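Local structure of 75aa long hypothetical regulatory protein AsnC (Pyrococcus horikoshii, 2CVI) at residues 19-24 and 61-66; 54-59 and 67-72. The protein is of unknown function but, as a stand-alone Lrp/AsnC ligand-binding domain able to bind copies of itself, may sense amino acids or related small molecules. All coordinates share one frame; numbering follows the deposited sequence.

Contact 1. Residues 19-24 and 61-66; sequences MEKLLA and RKMPEI. With K (potassium ion), chain C.
L22 meets M63 and I66, and K21 meets M63, without a ring, amide or other flat group on either side; methyls, methylenes and a thioether make the contact. The L22 side chain crosses that of M63 at a slant, and its CD2 comes within 3.7 Å of M63 CE. M63 gets there by running nearly straight to its sulfur and then turning about the CG-SD bond (chi3 -75°), which brings CE against the leucine. The sulfur itself lies alongside the helix, 4.1 Å from K21 CB, so the thioether spans two successive helix residues. L22 CD2 also touches I66 more loosely, 4.5 Å from its CD1.

In this ferredoxin-like domain the contact ties helix 15-23 to the connection that leads from helix 49-59 into strand 66-77, outermost in the sheet within the chain. That connection closes as a type I turn, I66 N bonding M63 O at 2.9 Å, which places both apolar side chains toward the helix. L22 further packs on L40 and V42 of the sheet, while M63 touches M25. At the exposed margin K21 NZ forms a salt bridge with E17, and its 5.9 Å distance from E65 OE2 leaves a mild attraction likely. One residue after L22, L23 O binds a potassium ion at 2.6 Å; the carbonyl oxygens of M25 and V28 bind it too.

Contact 2. Residues 54-59 and 67-72; sequences QFITEK and QMTSTM
I56 reaches from its helix to T69 and T71, alternate residues of strand 66-77 that direct their side chains toward it. Its side chain divides at CB. The short branch, CG2, lies over T69, 3.9 Å from OG1, the two side chains slanting across each other. The longer branch starts at CG1, 3.7 Å from T71 OG1, and continues almost straight (chi2 173°) to CD1, which meets T71 tip to tip. CD1 lies 3.5 Å from T71 CB and 3.6 Å from T71 CG2. Its 3.0 Å approach to T71 OG1 is very short for a methyl and a hydroxyl oxygen, and the exact placing of that pair is doubtful. Replacing the isoleucine with an alanine would probably leave a gap above both threonines, since neither branch would then bridge helix and strand. Both threonines also pack on I6 of the adjacent strand 2-10. At the start of 67-72, Q67 and M68 both face V9, forming a classic beta bulge. Strand 40-46, helix 49-59 and strand 66-77, with strand 2-10 between the two strands, form the second split beta-alpha-beta unit of a ferredoxin-like fold, I56 packing its helix on its last strand.

Overall arrangement
The segments of the two contacts alternate along the chain, and the contact centres lie 11 Å apart. Segment 61-66 of contact 1 runs directly into strand segment 67-72 of contact 2, so both concern the return from helix 49-59 to the last strand of the sheet. Contact 1 is partly buried and draws in the other helix, 15-23, through a thioether and aliphatic groups, with charges confined to its margin and a potassium site close by. Contact 2 is a surface contact, although it is nearer the centre of the chain; there one isoleucine covers two threonines. Neither contact has a hydrogen bond between its segments, and van der Waals packing dominates both.

Contact 1. Residues 19-24 and 61-66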
loop_
_atom_site.group_PDB
_atom_site.type_symbol
_atom_site.label_atom_id
_atom_site.label_comp_id
_atom_site.label_asym_id
_atom_site.label_seq_id
_atom_site.Cartn_x
_atom_site.Cartn_y
_atom_site.Cartn_z
ATOM N N MET A 19 10.659 -8.586 -7.034
ATOM C CA MET A 19 9.357 -9.017 -6.514
ATOM C C MET A 19 9.420 -10.523 -6.226
ATOM O O MET A 19 8.991 -10.985 -5.178
ATOM C CB MET A 19 8.260 -8.697 -7.552
ATOM C CG MET A 19 7.104 -7.736 -7.126
ATOM S SD MET A 19 5.457 -8.561 -7.316
ATOM C CE MET A 19 5.586 -9.332 -8.904
ATOM N N GLU A 20 9.993 -11.296 -7.135
ATOM C CA GLU A 20 10.061 -12.722 -6.868
ATOM C C GLU A 20 11.036 -13.067 -5.762
ATOM O O GLU A 20 10.779 -13.979 -4.965
ATOM C CB GLU A 20 10.347 -13.492 -8.138
ATOM C CG GLU A 20 9.129 -13.445 -9.069
ATOM C CD GLU A 20 7.798 -13.676 -8.319
ATOM O OE1 GLU A 20 7.015 -12.700 -8.180
ATOM O OE2 GLU A 20 7.540 -14.829 -7.866
ATOM N N LYS A 21 12.154 -12.347 -5.675
ATOM C CA LYS A 21 13.069 -12.617 -4.579
ATOM C C LYS A 21 12.417 -12.205 -3.273
ATOM O O LYS A 21 12.611 -12.855 -2.247
ATOM C CB LYS A 21 14.379 -11.848 -4.717
ATOM C CG LYS A 21 15.336 -12.413 -5.760
ATOM C CD LYS A 21 16.632 -11.564 -5.753
ATOM C CE LYS A 21 17.712 -12.152 -6.663
ATOM N NZ LYS A 21 17.469 -12.036 -8.124
ATOM N N LEU A 22 11.650 -11.113 -3.310
ATOM C CA LEU A 22 10.977 -10.650 -2.102
ATOM C C LEU A 22 9.907 -11.621 -1.656
ATOM O O LEU A 22 9.851 -11.984 -0.508
ATOM C CB LEU A 22 10.347 -9.253 -2.306
ATOM C CG LEU A 22 11.319 -8.079 -2.416
ATOM C CD1 LEU A 22 10.564 -6.863 -2.893
ATOM C CD2 LEU A 22 11.976 -7.831 -1.073
ATOM N N LEU A 23 9.051 -12.043 -2.589
ATOM C CA LEU A 23 7.977 -12.949 -2.237
ATOM C C LEU A 23 8.474 -14.266 -1.656
ATOM O O LEU A 23 7.767 -14.919 -0.890
ATOM C CB LEU A 23 7.104 -13.215 -3.464
ATOM C CG LEU A 23 6.014 -12.157 -3.587
ATOM C CD1 LEU A 23 5.333 -12.291 -4.963
ATOM C CD2 LEU A 23 5.022 -12.285 -2.400
ATOM N N ALA A 24 9.698 -14.658 -2.015
ATOM C CA ALA A 24 10.248 -15.917 -1.509
ATOM C C ALA A 24 10.682 -15.794 -0.058
ATOM O O ALA A 24 10.916 -16.784 0.622
ATOM C CB ALA A 24 11.416 -16.365 -2.378
ATOM N N ARG A 61 19.253 -4.487 1.662
ATOM C CA ARG A 61 20.533 -4.140 1.054
ATOM C C ARG A 61 21.205 -5.283 0.285
ATOM O O ARG A 61 22.215 -5.062 -0.391
ATOM C CB ARG A 61 21.480 -3.546 2.126
ATOM C CG ARG A 61 21.235 -2.067 2.311
ATOM C CD ARG A 61 22.321 -1.436 3.198
ATOM N NE ARG A 61 22.265 0.014 3.199
ATOM C CZ ARG A 61 21.542 0.729 4.066
ATOM N NH1 ARG A 61 20.821 0.085 4.992
ATOM N NH2 ARG A 61 21.574 2.069 4.028
ATOM N N LYS A 62 20.656 -6.496 0.375
ATOM C CA LYS A 62 21.204 -7.625 -0.402
ATOM C C LYS A 62 20.754 -7.479 -1.850
ATOM O O LYS A 62 21.277 -8.165 -2.732
ATOM C CB LYS A 62 20.712 -8.985 0.150
ATOM C CG LYS A 62 21.176 -9.270 1.584
ATOM C CD LYS A 62 20.696 -10.624 2.119
ATOM C CE LYS A 62 21.309 -11.753 1.324
ATOM N NZ LYS A 62 22.763 -11.515 1.121
ATOM N N MET A 63 19.790 -6.584 -2.098
ATOM C CA MET A 63 19.270 -6.342 -3.444
ATOM C C MET A 63 19.528 -4.890 -3.808
ATOM O O MET A 63 18.680 -4.024 -3.611
ATOM C CB MET A 63 17.765 -6.647 -3.491
ATOM C CG MET A 63 17.481 -8.119 -3.248
ATOM S SD MET A 63 15.743 -8.466 -2.890
ATOM C CE MET A 63 15.717 -7.843 -1.221
ATOM N N PRO A 64 20.709 -4.589 -4.370
ATOM C CA PRO A 64 20.980 -3.190 -4.718
ATOM C C PRO A 64 20.063 -2.570 -5.771
ATOM O O PRO A 64 20.097 -1.367 -6.014
ATOM C CB PRO A 64 22.460 -3.209 -5.114
ATOM C CG PRO A 64 22.672 -4.612 -5.637
ATOM C CD PRO A 64 21.849 -5.471 -4.679
ATOM N N GLU A 65 19.214 -3.411 -6.355
ATOM C CA GLU A 65 18.241 -2.917 -7.320
ATOM C C GLU A 65 17.213 -2.036 -6.583
ATOM O O GLU A 65 16.530 -1.196 -7.178
ATOM C CB GLU A 65 17.498 -4.088 -7.979
ATOM C CG GLU A 65 18.343 -5.005 -8.861
ATOM C CD GLU A 65 19.147 -6.030 -8.101
ATOM O OE1 GLU A 65 18.986 -6.151 -6.877
ATOM O OE2 GLU A 65 19.952 -6.742 -8.743
ATOM N N ILE A 66 17.086 -2.248 -5.276
ATOM C CA ILE A 66 16.157 -1.451 -4.477
ATOM C C ILE A 66 16.927 -0.207 -4.001
ATOM O O ILE A 66 17.841 -0.304 -3.168
ATOM C CB ILE A 66 15.621 -2.252 -3.280
ATOM C CG1 ILE A 66 14.875 -3.503 -3.769
ATOM C CG2 ILE A 66 14.690 -1.365 -2.472
ATOM C CD1 ILE A 66 14.470 -4.489 -2.685
HETATM K K K C . 6.664 -15.155 1.463
HETATM O O HOH W 1 8.566 -17.690 2.238
#

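Contact 2. Residues 54-59 and 67-72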
loop_
_atom_site.group_PDB
_atom_site.type_symbol
_atom_site.label_atom_id
_atom_site.label_comp_id
_atom_site.label_asym_id
_atom_site.label_seq_id
_atom_site.Cartn_x
_atom_site.Cartn_y
_atom_site.Cartn_z
ATOM N N GLN A 54 15.704 -4.726 11.002
ATOM C CA GLN A 54 16.773 -5.484 10.393
ATOM C C GLN A 54 16.416 -5.895 8.982
ATOM O O GLN A 54 17.281 -5.895 8.105
ATOM C CB GLN A 54 17.130 -6.687 11.264
ATOM C CG GLN A 54 17.706 -6.204 12.572
ATOM C CD GLN A 54 18.133 -7.322 13.492
ATOM O OE1 GLN A 54 18.053 -8.501 13.143
ATOM N NE2 GLN A 54 18.602 -6.954 14.679
ATOM N N PHE A 55 15.160 -6.229 8.730
ATOM C CA PHE A 55 14.761 -6.580 7.371
ATOM C C PHE A 55 14.979 -5.392 6.436
ATOM O O PHE A 55 15.516 -5.554 5.332
ATOM C CB PHE A 55 13.286 -6.975 7.376
ATOM C CG PHE A 55 12.770 -7.417 6.043
ATOM C CD1 PHE A 55 12.889 -8.749 5.664
ATOM C CD2 PHE A 55 12.192 -6.509 5.151
ATOM C CE1 PHE A 55 12.434 -9.175 4.412
ATOM C CE2 PHE A 55 11.731 -6.927 3.876
ATOM C CZ PHE A 55 11.856 -8.266 3.523
ATOM N N ILE A 56 14.539 -4.209 6.862
ATOM C CA ILE A 56 14.651 -3.005 6.055
ATOM C C ILE A 56 16.084 -2.551 5.826
ATOM O O ILE A 56 16.433 -2.182 4.710
ATOM C CB ILE A 56 13.874 -1.844 6.747
ATOM C CG1 ILE A 56 12.368 -2.122 6.668
ATOM C CG2 ILE A 56 14.228 -0.485 6.111
ATOM C CD1 ILE A 56 11.527 -1.146 7.457
ATOM N N THR A 57 16.925 -2.574 6.854
ATOM C CA THR A 57 18.271 -2.051 6.624
ATOM C C THR A 57 19.307 -3.100 6.217
ATOM O O THR A 57 20.269 -2.778 5.485
ATOM C CB THR A 57 18.741 -1.246 7.838
ATOM O OG1 THR A 57 18.982 -2.160 8.897
ATOM C CG2 THR A 57 17.667 -0.209 8.289
ATOM N N GLU A 58 19.099 -4.351 6.604
ATOM C CA GLU A 58 20.024 -5.406 6.196
ATOM C C GLU A 58 19.567 -6.254 5.018
ATOM O O GLU A 58 20.267 -6.330 4.014
ATOM C CB GLU A 58 20.334 -6.355 7.340
ATOM C CG GLU A 58 20.785 -5.663 8.619
ATOM C CD GLU A 58 21.089 -6.668 9.731
ATOM O OE1 GLU A 58 20.943 -6.342 10.929
ATOM O OE2 GLU A 58 21.492 -7.799 9.413
ATOM N N LYS A 59 18.410 -6.895 5.146
ATOM C CA LYS A 59 17.952 -7.774 4.068
ATOM C C LYS A 59 17.740 -7.052 2.750
ATOM O O LYS A 59 18.135 -7.552 1.707
ATOM C CB LYS A 59 16.674 -8.497 4.482
ATOM C CG LYS A 59 16.383 -9.732 3.638
ATOM C CD LYS A 59 15.800 -10.825 4.529
ATOM C CE LYS A 59 15.682 -12.165 3.842
ATOM N NZ LYS A 59 14.890 -13.124 4.701
ATOM N N GLN A 67 16.564 0.948 -4.523
ATOM C CA GLN A 67 17.269 2.215 -4.244
ATOM C C GLN A 67 16.778 3.035 -3.072
ATOM O O GLN A 67 17.559 3.803 -2.464
ATOM C CB GLN A 67 17.261 3.087 -5.535
ATOM C CG GLN A 67 17.840 2.395 -6.729
ATOM C CD GLN A 67 17.666 3.190 -8.006
ATOM O OE1 GLN A 67 16.779 4.036 -8.107
ATOM N NE2 GLN A 67 18.499 2.908 -8.994
ATOM N N MET A 68 15.491 2.899 -2.730
ATOM C CA MET A 68 14.937 3.675 -1.644
ATOM C C MET A 68 13.724 2.956 -1.089
ATOM O O MET A 68 12.993 2.310 -1.832
ATOM C CB MET A 68 14.524 5.080 -2.137
ATOM C CG MET A 68 14.102 6.067 -1.044
ATOM S SD MET A 68 12.334 6.020 -0.650
ATOM C CE MET A 68 11.683 7.389 -1.699
ATOM N N THR A 69 13.592 2.974 0.227
ATOM C CA THR A 69 12.389 2.436 0.848
ATOM C C THR A 69 11.868 3.415 1.885
ATOM O O THR A 69 12.648 4.180 2.502
ATOM C CB THR A 69 12.594 1.069 1.563
ATOM O OG1 THR A 69 13.420 1.225 2.740
ATOM C CG2 THR A 69 13.223 0.027 0.620
ATOM N N SER A 70 10.542 3.411 2.033
ATOM C CA SER A 70 9.831 4.194 3.059
ATOM C C SER A 70 8.837 3.192 3.648
ATOM O O SER A 70 7.987 2.664 2.919
ATOM C CB SER A 70 9.081 5.396 2.483
ATOM O OG SER A 70 8.474 6.157 3.524
ATOM N N THR A 71 8.909 2.953 4.948
ATOM C CA THR A 71 8.050 1.938 5.575
ATOM C C THR A 71 6.946 2.539 6.445
ATOM O O THR A 71 7.191 3.482 7.213
ATOM C CB THR A 71 8.918 1.003 6.386
ATOM O OG1 THR A 71 9.885 0.390 5.521
ATOM C CG2 THR A 71 8.088 -0.120 7.053
ATOM N N MET A 72 5.731 2.012 6.293
ATOM C CA MET A 72 4.552 2.493 7.055
ATOM C C MET A 72 4.176 1.370 8.040
ATOM O O MET A 72 3.776 0.304 7.582
ATOM C CB MET A 72 3.367 2.709 6.101
ATOM C CG MET A 72 3.629 3.558 4.851
ATOM S SD MET A 72 3.902 5.283 5.235
ATOM C CE MET A 72 4.932 5.722 3.775
#